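PDB 1Z54: probable thioesterase, which probably hydrolyses fatty acyl-CoA thioesters, as a hot-dog-fold member of the 4-hydroxybenzoyl-CoA thioesterase family. Local coordinates for residues E2-E13 and Y28-R39. Sequence-based numbering, arbitrary orientation.
Sequences ESVTRIKVRYAE and YLEAARVDFLER
Strand 3-8 and segment 28-39 of helix 24-39 touch at Ser3-Phe36, Thr5-Ala32 and Ile7-Tyr28, their axes running 133° apart and approaching to 8.1 Å. This is the hot-dog fold, in which the antiparallel sheet wraps the long central helix; the outermost strand of the sheet within this chain, hydrogen-bonded to strand 72-82, lies along one flank of it. Alternate strand residues Ser3, Thr5 and Ile7 turn toward the helix. Ile7 lays CG2 over one face of the Tyr28 ring, 4.2 Å from its centroid, a CH-pi contact displaced toward the rim, while its CD1 packs on Ala31 CB. At the far end of that ring, Tyr28 OH donates to Glu13 OE1 at 2.6 Å. The carboxylate and ring planes stand 62° apart, and the hydroxyl meets the oxygen from above the carboxylate plane; Arg10 N reaches the same Glu13 OE1 from the other face, at 2.8 Å. Glu13 is buried, and its OE2 pairs with Arg10 of the second subunit, an exchange returned by that subunit's Glu13, so the residue links Tyr28 of the helix to the interface with the second subunit. A glutamine in its place would probably weaken the hold on Tyr28 OH and leave the partner subunit's Arg10 without its charged mate. Midway along, Thr5 OG1 lies beside the backbone N (chi1 -53°), where it packs against Ala32 and donates to Asp35 OD2 on the anti lone pair, 3.0 Å away. Arg39 NH2, one turn on, makes a salt bridge to the same oxygen that includes a weak hydrogen bond. Near the strand's start, Ser3 OG sits at the edge of the Phe36 ring, 3.2 Å from CD2. Ser3 CB rests against one face of the Arg39 guanidinium, whose NH2 gives Val4 O a weak, bent bond of 2.8 Å.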
loop_
_atom_site.group_PDB
_atom_site.type_symbol
_atom_site.label_atom_id
_atom_site.label_comp_id
_atom_site.label_asym_id
_atom_site.label_seq_id
_atom_site.Cartn_x
_atom_site.Cartn_y
_atom_site.Cartn_z
ATOM N N GLU A 2 14.918 -9.301 -21.447
ATOM C CA GLU A 2 16.182 -8.582 -21.348
ATOM C C GLU A 2 16.704 -8.664 -19.917
ATOM O O GLU A 2 17.751 -9.263 -19.672
ATOM C CB GLU A 2 16.009 -7.121 -21.765
ATOM C CG GLU A 2 15.798 -6.917 -23.255
ATOM C CD GLU A 2 17.053 -7.178 -24.068
ATOM O OE1 GLU A 2 18.051 -6.454 -23.867
ATOM O OE2 GLU A 2 17.043 -8.103 -24.906
ATOM N N SER A 3 15.980 -8.071 -18.971
ATOM C CA SER A 3 16.410 -8.117 -17.574
ATOM C C SER A 3 15.389 -8.872 -16.733
ATOM O O SER A 3 14.203 -8.895 -17.053
ATOM C CB SER A 3 16.577 -6.705 -17.009
ATOM O OG SER A 3 15.319 -6.121 -16.701
ATOM N N VAL A 4 15.852 -9.491 -15.655
ATOM C CA VAL A 4 14.964 -10.233 -14.774
ATOM C C VAL A 4 15.095 -9.742 -13.337
ATOM O O VAL A 4 16.198 -9.618 -12.805
ATOM C CB VAL A 4 15.266 -11.743 -14.818
ATOM C CG1 VAL A 4 14.283 -12.494 -13.930
ATOM C CG2 VAL A 4 15.179 -12.244 -16.252
ATOM N N THR A 5 13.960 -9.464 -12.712
ATOM C CA THR A 5 13.945 -8.979 -11.341
ATOM C C THR A 5 13.236 -9.970 -10.438
ATOM O O THR A 5 12.060 -10.269 -10.639
ATOM C CB THR A 5 13.205 -7.631 -11.241
ATOM O OG1 THR A 5 13.762 -6.711 -12.187
ATOM C CG2 THR A 5 13.333 -7.053 -9.833
ATOM N N ARG A 6 13.949 -10.482 -9.442
ATOM C CA ARG A 6 13.351 -11.425 -8.507
ATOM C C ARG A 6 12.680 -10.653 -7.366
ATOM O O ARG A 6 13.268 -9.739 -6.789
ATOM C CB ARG A 6 14.416 -12.379 -7.954
ATOM C CG ARG A 6 14.969 -13.343 -8.998
ATOM C CD ARG A 6 16.021 -14.273 -8.410
ATOM N NE ARG A 6 15.484 -15.059 -7.303
ATOM C CZ ARG A 6 16.157 -16.010 -6.661
ATOM N NH1 ARG A 6 15.579 -16.671 -5.664
ATOM N NH2 ARG A 6 17.407 -16.304 -7.013
ATOM N N ILE A 7 11.443 -11.019 -7.051
ATOM C CA ILE A 7 10.708 -10.341 -5.990
ATOM C C ILE A 7 10.066 -11.335 -5.035
ATOM O O ILE A 7 9.234 -12.150 -5.436
ATOM C CB ILE A 7 9.604 -9.423 -6.582
ATOM C CG1 ILE A 7 10.242 -8.282 -7.377
ATOM C CG2 ILE A 7 8.730 -8.862 -5.471
ATOM C CD1 ILE A 7 9.235 -7.330 -8.019
ATOM N N LYS A 8 10.467 -11.276 -3.770
ATOM C CA LYS A 8 9.897 -12.154 -2.757
ATOM C C LYS A 8 8.571 -11.545 -2.294
ATOM O O LYS A 8 8.539 -10.416 -1.803
ATOM C CB LYS A 8 10.852 -12.281 -1.575
ATOM C CG LYS A 8 10.378 -13.216 -0.473
ATOM C CD LYS A 8 11.457 -13.365 0.591
ATOM C CE LYS A 8 10.988 -14.188 1.772
ATOM N NZ LYS A 8 12.115 -14.492 2.715
ATOM N N VAL A 9 7.480 -12.289 -2.462
ATOM C CA VAL A 9 6.170 -11.792 -2.057
ATOM C C VAL A 9 6.139 -11.441 -0.579
ATOM O O VAL A 9 6.651 -12.180 0.261
ATOM C CB VAL A 9 5.054 -12.819 -2.326
ATOM C CG1 VAL A 9 3.720 -12.294 -1.765
ATOM C CG2 VAL A 9 4.935 -13.072 -3.821
ATOM N N ARG A 10 5.544 -10.300 -0.269
ATOM C CA ARG A 10 5.424 -9.859 1.111
ATOM C C ARG A 10 4.011 -10.160 1.625
ATOM O O ARG A 10 3.030 -10.056 0.885
ATOM C CB ARG A 10 5.766 -8.365 1.208
ATOM C CG ARG A 10 7.233 -8.136 1.606
ATOM C CD ARG A 10 8.045 -7.238 0.664
ATOM N NE ARG A 10 7.613 -5.850 0.679
ATOM C CZ ARG A 10 8.413 -4.807 0.465
ATOM N NH1 ARG A 10 7.917 -3.577 0.492
ATOM N NH2 ARG A 10 9.709 -4.982 0.248
ATOM N N TYR A 11 3.927 -10.563 2.890
ATOM C CA TYR A 11 2.660 -10.910 3.526
ATOM C C TYR A 11 1.618 -9.809 3.329
ATOM O O TYR A 11 0.470 -10.081 2.972
ATOM C CB TYR A 11 2.879 -11.144 5.023
ATOM C CG TYR A 11 1.757 -11.898 5.696
ATOM C CD1 TYR A 11 1.665 -13.286 5.583
ATOM C CD2 TYR A 11 0.766 -11.226 6.413
ATOM C CE1 TYR A 11 0.616 -13.989 6.164
ATOM C CE2 TYR A 11 -0.294 -11.919 7.000
ATOM C CZ TYR A 11 -0.361 -13.300 6.868
ATOM O OH TYR A 11 -1.416 -13.992 7.421
ATOM N N ALA A 12 2.029 -8.566 3.565
ATOM C CA ALA A 12 1.146 -7.411 3.419
ATOM C C ALA A 12 0.506 -7.299 2.037
ATOM O O ALA A 12 -0.541 -6.677 1.890
ATOM C CB ALA A 12 1.924 -6.131 3.725
ATOM N N GLU A 13 1.130 -7.902 1.030
ATOM C CA GLU A 13 0.620 -7.828 -0.335
ATOM C C GLU A 13 -0.471 -8.855 -0.688
ATOM O O GLU A 13 -1.074 -8.779 -1.752
ATOM C CB GLU A 13 1.810 -7.921 -1.310
ATOM C CG GLU A 13 2.943 -6.960 -0.918
ATOM C CD GLU A 13 4.208 -7.117 -1.748
ATOM O OE1 GLU A 13 4.613 -8.263 -2.014
ATOM O OE2 GLU A 13 4.812 -6.086 -2.115
ATOM N N TYR A 28 5.149 -4.300 -8.545
ATOM C CA TYR A 28 6.156 -5.279 -8.959
ATOM C C TYR A 28 6.712 -4.849 -10.315
ATOM O O TYR A 28 7.912 -4.940 -10.556
ATOM C CB TYR A 28 5.539 -6.669 -9.102
ATOM C CG TYR A 28 5.153 -7.363 -7.815
ATOM C CD1 TYR A 28 4.494 -8.596 -7.854
ATOM C CD2 TYR A 28 5.454 -6.820 -6.566
ATOM C CE1 TYR A 28 4.145 -9.266 -6.694
ATOM C CE2 TYR A 28 5.107 -7.492 -5.389
ATOM C CZ TYR A 28 4.452 -8.722 -5.466
ATOM O OH TYR A 28 4.125 -9.447 -4.330
ATOM N N LEU A 29 5.836 -4.379 -11.202
ATOM C CA LEU A 29 6.272 -3.913 -12.519
ATOM C C LEU A 29 7.212 -2.716 -12.374
ATOM O O LEU A 29 8.204 -2.599 -13.093
ATOM C CB LEU A 29 5.070 -3.502 -13.386
ATOM C CG LEU A 29 4.063 -4.601 -13.761
ATOM C CD1 LEU A 29 3.151 -4.109 -14.872
ATOM C CD2 LEU A 29 4.808 -5.850 -14.224
ATOM N N GLU A 30 6.877 -1.818 -11.453
ATOM C CA GLU A 30 7.687 -0.632 -11.216
ATOM C C GLU A 30 9.066 -1.029 -10.692
ATOM O O GLU A 30 10.079 -0.499 -11.133
ATOM C CB GLU A 30 6.985 0.299 -10.218
ATOM C CG GLU A 30 7.799 1.543 -9.819
ATOM C CD GLU A 30 7.047 2.445 -8.834
ATOM O OE1 GLU A 30 6.553 3.519 -9.246
ATOM O OE2 GLU A 30 6.938 2.064 -7.649
ATOM N N ALA A 31 9.100 -1.966 -9.753
ATOM C CA ALA A 31 10.369 -2.418 -9.196
ATOM C C ALA A 31 11.252 -2.983 -10.311
ATOM O O ALA A 31 12.447 -2.680 -10.373
ATOM C CB ALA A 31 10.124 -3.478 -8.124
ATOM N N ALA A 32 10.654 -3.787 -11.193
ATOM C CA ALA A 32 11.376 -4.396 -12.309
ATOM C C ALA A 32 11.842 -3.324 -13.283
ATOM O O ALA A 32 12.975 -3.363 -13.765
ATOM C CB ALA A 32 10.482 -5.397 -13.028
ATOM N N ARG A 33 10.960 -2.372 -13.580
ATOM C CA ARG A 33 11.302 -1.278 -14.482
ATOM C C ARG A 33 12.502 -0.499 -13.911
ATOM O O ARG A 33 13.471 -0.197 -14.620
ATOM C CB ARG A 33 10.086 -0.350 -14.657
ATOM C CG ARG A 33 10.358 0.884 -15.509
ATOM C CD ARG A 33 9.091 1.677 -15.872
ATOM N NE ARG A 33 8.347 2.249 -14.739
ATOM C CZ ARG A 33 7.302 1.669 -14.148
ATOM N NH1 ARG A 33 6.865 0.487 -14.566
ATOM N NH2 ARG A 33 6.662 2.284 -13.160
ATOM N N VAL A 34 12.432 -0.191 -12.618
ATOM C CA VAL A 34 13.488 0.543 -11.933
ATOM C C VAL A 34 14.825 -0.221 -11.965
ATOM O O VAL A 34 15.896 0.366 -12.154
ATOM C CB VAL A 34 13.066 0.819 -10.463
ATOM C CG1 VAL A 34 14.281 1.116 -9.610
ATOM C CG2 VAL A 34 12.074 1.986 -10.426
ATOM N N ASP A 35 14.751 -1.530 -11.766
ATOM C CA ASP A 35 15.929 -2.385 -11.777
ATOM C C ASP A 35 16.523 -2.388 -13.197
ATOM O O ASP A 35 17.739 -2.304 -13.378
ATOM C CB ASP A 35 15.520 -3.797 -11.342
ATOM C CG ASP A 35 16.700 -4.744 -11.203
ATOM O OD1 ASP A 35 17.764 -4.323 -10.709
ATOM O OD2 ASP A 35 16.550 -5.924 -11.571
ATOM N N PHE A 36 15.649 -2.466 -14.194
ATOM C CA PHE A 36 16.052 -2.463 -15.602
ATOM C C PHE A 36 16.841 -1.186 -15.902
ATOM O O PHE A 36 17.965 -1.238 -16.419
ATOM C CB PHE A 36 14.794 -2.548 -16.474
ATOM C CG PHE A 36 15.048 -2.478 -17.960
ATOM C CD1 PHE A 36 15.252 -1.259 -18.591
ATOM C CD2 PHE A 36 15.026 -3.638 -18.733
ATOM C CE1 PHE A 36 15.427 -1.191 -19.973
ATOM C CE2 PHE A 36 15.200 -3.586 -20.121
ATOM C CZ PHE A 36 15.400 -2.364 -20.742
ATOM N N LEU A 37 16.252 -0.044 -15.558
ATOM C CA LEU A 37 16.887 1.246 -15.773
ATOM C C LEU A 37 18.219 1.359 -15.038
ATOM O O LEU A 37 19.185 1.903 -15.577
ATOM C CB LEU A 37 15.955 2.365 -15.330
ATOM C CG LEU A 37 14.811 2.672 -16.294
ATOM C CD1 LEU A 37 13.835 3.628 -15.638
ATOM C CD2 LEU A 37 15.371 3.286 -17.577
ATOM N N GLU A 38 18.282 0.853 -13.811
ATOM C CA GLU A 38 19.530 0.921 -13.067
ATOM C C GLU A 38 20.599 0.078 -13.777
ATOM O O GLU A 38 21.679 0.572 -14.098
ATOM C CB GLU A 38 19.314 0.433 -11.628
ATOM C CG GLU A 38 20.583 0.248 -10.808
ATOM C CD GLU A 38 20.296 0.050 -9.322
ATOM O OE1 GLU A 38 20.229 1.059 -8.587
ATOM O OE2 GLU A 38 20.127 -1.110 -8.885
ATOM N N ARG A 39 20.283 -1.187 -14.034
ATOM C CA ARG A 39 21.213 -2.093 -14.700
ATOM C C ARG A 39 21.742 -1.518 -16.010
ATOM O O ARG A 39 22.861 -1.825 -16.423
ATOM C CB ARG A 39 20.534 -3.442 -14.938
ATOM C CG ARG A 39 20.163 -4.127 -13.640
ATOM C CD ARG A 39 19.169 -5.261 -13.827
ATOM N NE ARG A 39 19.726 -6.413 -14.527
ATOM C CZ ARG A 39 19.095 -7.580 -14.638
ATOM N NH1 ARG A 39 19.657 -8.591 -15.292
ATOM N NH2 ARG A 39 17.896 -7.740 -14.086
#